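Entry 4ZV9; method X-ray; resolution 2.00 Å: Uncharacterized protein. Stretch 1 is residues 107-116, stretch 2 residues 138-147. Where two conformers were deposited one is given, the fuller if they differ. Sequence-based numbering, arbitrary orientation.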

# COMPACT_ATOMS: atom_id res chain seq x y z
N PHE A 107 0.67 -10.31 -2.05
CA PHE A 107 -0.06 -9.14 -1.55
C PHE A 107 -1.56 -9.34 -1.60
O PHE A 107 -2.28 -8.92 -0.69
N PHE A 108 -2.04 -10.03 -2.64
CA PHE A 108 -3.45 -10.40 -2.74
C PHE A 108 -3.82 -11.33 -1.58
O PHE A 108 -4.86 -11.15 -0.94
N ALA A 109 -2.94 -12.28 -1.27
CA ALA A 109 -3.17 -13.21 -0.16
C ALA A 109 -3.21 -12.47 1.19
O ALA A 109 -3.92 -12.87 2.10
N ALA A 110 -2.44 -11.39 1.31
CA ALA A 110 -2.45 -10.58 2.53
C ALA A 110 -3.83 -9.91 2.71
O ALA A 110 -4.35 -9.82 3.83
N ILE A 111 -4.43 -9.47 1.61
CA ILE A 111 -5.78 -8.90 1.66
C ILE A 111 -6.75 -9.96 2.21
O ILE A 111 -7.56 -9.70 3.12
N GLU A 112 -6.67 -11.16 1.67
CA GLU A 112 -7.57 -12.24 2.08
C GLU A 112 -7.37 -12.62 3.54
O GLU A 112 -8.33 -12.88 4.25
N PHE A 113 -6.11 -12.68 3.97
CA PHE A 113 -5.77 -13.00 5.33
C PHE A 113 -6.34 -11.95 6.29
O PHE A 113 -6.90 -12.30 7.32
N MSE A 114 -6.24 -10.67 5.92
CA MSE A 114 -6.75 -9.60 6.78
C MSE A 114 -8.27 -9.58 6.77
O MSE A 114 -8.89 -9.11 7.73
N GLN A 115 -8.89 -10.09 5.71
CA GLN A 115 -10.36 -10.18 5.64
C GLN A 115 -10.89 -11.13 6.70
O GLN A 115 -11.94 -10.90 7.28
N ARG A 116 -10.15 -12.21 6.93
CA ARG A 116 -10.57 -13.25 7.86
C ARG A 116 -9.92 -13.17 9.24
O ARG A 116 -10.17 -14.01 10.10
N ALA A 138 -4.04 -2.94 -9.08
CA ALA A 138 -4.33 -4.31 -9.48
C ALA A 138 -5.27 -4.98 -8.48
O ALA A 138 -6.17 -5.74 -8.86
N ALA A 139 -5.09 -4.68 -7.20
CA ALA A 139 -6.00 -5.21 -6.17
C ALA A 139 -7.41 -4.66 -6.34
O ALA A 139 -8.40 -5.40 -6.15
N ALA A 140 -7.52 -3.38 -6.71
CA ALA A 140 -8.83 -2.79 -6.96
C ALA A 140 -9.55 -3.51 -8.10
O ALA A 140 -10.76 -3.68 -8.07
N VAL A 141 -8.79 -3.91 -9.12
CA VAL A 141 -9.33 -4.67 -10.23
C VAL A 141 -9.79 -6.05 -9.77
O VAL A 141 -10.88 -6.50 -10.10
N ALA A 142 -8.97 -6.72 -8.97
CA ALA A 142 -9.25 -8.10 -8.58
C ALA A 142 -10.27 -8.35 -7.46
O ALA A 142 -10.87 -9.41 -7.42
N TYR A 143 -10.44 -7.41 -6.53
CA TYR A 143 -11.29 -7.62 -5.34
C TYR A 143 -12.46 -6.65 -5.29
O TYR A 143 -12.31 -5.54 -4.79
N PRO A 144 -13.65 -7.09 -5.75
CA PRO A 144 -14.79 -6.17 -5.74
C PRO A 144 -15.21 -5.71 -4.34
O PRO A 144 -15.83 -4.65 -4.22
N GLU A 145 -14.86 -6.46 -3.30
CA GLU A 145 -15.17 -6.08 -1.92
C GLU A 145 -14.11 -5.22 -1.21
O GLU A 145 -14.30 -4.87 -0.06
N LEU A 146 -13.00 -4.95 -1.87
CA LEU A 146 -11.94 -4.13 -1.30
C LEU A 146 -12.56 -2.80 -0.87
O LEU A 146 -13.28 -2.16 -1.66
N ALA A 147 -12.33 -2.41 0.37
CA ALA A 147 -12.96 -1.20 0.92
C ALA A 147 -12.48 0.10 0.27
O ALA A 147 -13.26 1.04 0.11

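A tyrosine placed just beyond the end of a helix can serve two masters, presenting carbon to its neighbours along the ring and a hydroxyl to a polar partner at its tip. The contact between residues 107-116 and 138-147 is a compact example. The first stretch is helical; the second begins as a helix through Ala-142 and then leaves helical geometry at Tyr-143, which opens a type I turn closing at Leu-146. The two helix axes run at 58° to each other and come no closer than 11.0 Å, a gap that side chains must fill. They do so with 417 Å² of buried surface, and Tyr-143 contributes the largest single share.

The aromatic contact is the heart of the arrangement. Phe-108 (chi1 m) leaves its helix sideways, whereas Tyr-143 (chi1 m, chi2 87°) points toward the opposing stretch. The two rings meet edge-to-face, with planes at 83° and centroids 5.5 Å apart: the edge of Tyr-143 is directed at a face of Phe-108, and CE1 of Tyr-143 lies 3.7 Å from CG of Phe-108. Such a near-perpendicular pairing sets the slightly positive rim of one ring against the electron-rich face of the other.

Apolar packing continues around this pair. The Phe-108 ring lies along the last turn of the second helix, where small alanine side chains leave room for it to approach the backbone: its CE1 is 3.7 Å from CA of Ala-139. CZ and CE2 of Phe-108 reach CB of Ala-138 and CB of Ala-142, respectively, each at 4.0 Å. One turn along the first helix, Ile-111 points toward the second stretch with chi1 m and chi2 t, an extended setting that carries CD1 into a pocket of three residues. CD1 of Ile-111 lies 3.7 Å from CB of Ala-139, 4.2 Å from CD1 of Tyr-143 and 4.2 Å from CD1 of Leu-146. Leu-146 (chi1 t, chi2 p) starts out sideways, but its end swings nearer, so the turn as well as the helix supplies carbon to Ile-111.

The polar component is a single hydrogen bond across the stretches. Glu-112 begins sideways, yet its m, t conformation at chi1 and chi2 brings the carboxylate to the tip of the tyrosine, where OH of Tyr-143 donates to OE2 of Glu-112 at 2.6 Å. The acceptor sits near the plane of the tyrosine ring, as suits a phenolic donor. The same hydroxyl oxygen also rests 3.4 Å from CB of Phe-108, a packing contact that brings the polar tip close to the root of the other aromatic residue.

At the margin, Gln-115 (chi1 m, chi2 t) points toward the turn without forming a hydrogen bond to it: its NE2 stays 4.3 Å from OE1 of Glu-145, too far for one. The general lesson is economical: one aromatic residue at a helix exit can join ring packing, aliphatic contact and a directed hydrogen bond.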

# COMPACT_ATOMS: atom_id res chain seq x y z
CB PHE A 107 0.39 -7.86 -2.27
CG PHE A 107 1.83 -7.51 -2.02
CD1 PHE A 107 2.21 -7.00 -0.80
CD2 PHE A 107 2.80 -7.74 -2.99
CE1 PHE A 107 3.54 -6.74 -0.54
CE2 PHE A 107 4.12 -7.48 -2.73
CZ PHE A 107 4.50 -6.97 -1.51
CB PHE A 108 -3.73 -11.07 -4.09
CG PHE A 108 -3.78 -10.11 -5.27
CD1 PHE A 108 -3.41 -8.77 -5.15
CD2 PHE A 108 -4.09 -10.59 -6.53
CE1 PHE A 108 -3.43 -7.92 -6.26
CE2 PHE A 108 -4.12 -9.74 -7.64
CZ PHE A 108 -3.78 -8.41 -7.50
CB ALA A 109 -2.09 -14.28 -0.14
CB ALA A 110 -1.37 -9.53 2.49
CB ILE A 111 -6.28 -8.44 0.28
CG1 ILE A 111 -5.46 -7.25 -0.21
CG2 ILE A 111 -7.77 -8.05 0.33
CD1 ILE A 111 -5.68 -6.88 -1.67
CB GLU A 112 -7.44 -13.45 1.14
CG GLU A 112 -7.85 -13.15 -0.30
CD GLU A 112 -7.80 -14.35 -1.22
OE1 GLU A 112 -7.81 -15.51 -0.71
OE2 GLU A 112 -7.77 -14.12 -2.46
CB PHE A 113 -4.25 -13.10 5.48
CG PHE A 113 -3.79 -13.47 6.88
CD1 PHE A 113 -3.87 -14.76 7.34
CD2 PHE A 113 -3.24 -12.50 7.71
CE1 PHE A 113 -3.46 -15.09 8.63
CE2 PHE A 113 -2.82 -12.82 8.99
CZ PHE A 113 -2.91 -14.11 9.45
CB MSE A 114 -6.15 -8.25 6.38
CG MSE A 114 -4.67 -8.14 6.73
SE MSE A 114 -4.55 -7.97 8.70
CE MSE A 114 -4.28 -9.83 9.22
CB GLN A 115 -10.85 -10.69 4.26
CG GLN A 115 -10.99 -9.61 3.18
CD GLN A 115 -11.18 -10.14 1.76
OE1 GLN A 115 -10.88 -11.29 1.47
NE2 GLN A 115 -11.62 -9.28 0.86
CB ARG A 116 -10.25 -14.60 7.24
CG ARG A 116 -10.82 -14.73 5.83
CD ARG A 116 -10.26 -15.90 5.08
NE ARG A 116 -10.52 -15.80 3.64
CZ ARG A 116 -11.44 -16.46 2.95
NH1 ARG A 116 -12.24 -17.35 3.52
NH2 ARG A 116 -11.54 -16.23 1.65
CB ALA A 138 -3.05 -5.10 -9.61
CB ALA A 139 -5.47 -4.89 -4.77
CB ALA A 140 -8.71 -1.30 -7.26
CB VAL A 141 -8.30 -4.82 -11.37
CG1 VAL A 141 -8.72 -5.89 -12.38
CG2 VAL A 141 -8.07 -3.49 -12.06
CB ALA A 142 -7.93 -8.78 -8.21
CB TYR A 143 -10.45 -7.53 -4.05
CG TYR A 143 -9.50 -8.70 -3.92
CD1 TYR A 143 -8.25 -8.66 -4.50
CD2 TYR A 143 -9.89 -9.86 -3.26
CE1 TYR A 143 -7.39 -9.74 -4.40
CE2 TYR A 143 -9.05 -10.95 -3.16
CZ TYR A 143 -7.80 -10.89 -3.73
OH TYR A 143 -6.95 -11.96 -3.66
CB PRO A 144 -15.90 -6.96 -6.45
CG PRO A 144 -15.47 -8.38 -6.43
CD PRO A 144 -13.97 -8.37 -6.41
CB GLU A 145 -15.37 -7.35 -1.08
CG GLU A 145 -16.39 -8.28 -1.66
CD GLU A 145 -16.50 -9.59 -0.91
OE1 GLU A 145 -15.78 -9.81 0.10
OE2 GLU A 145 -17.32 -10.41 -1.36
CB LEU A 146 -10.85 -3.91 -2.34
CG LEU A 146 -9.55 -3.21 -1.92
CD1 LEU A 146 -8.74 -4.09 -0.96
CD2 LEU A 146 -8.74 -2.89 -3.15
CB ALA A 147 -12.77 -1.15 2.42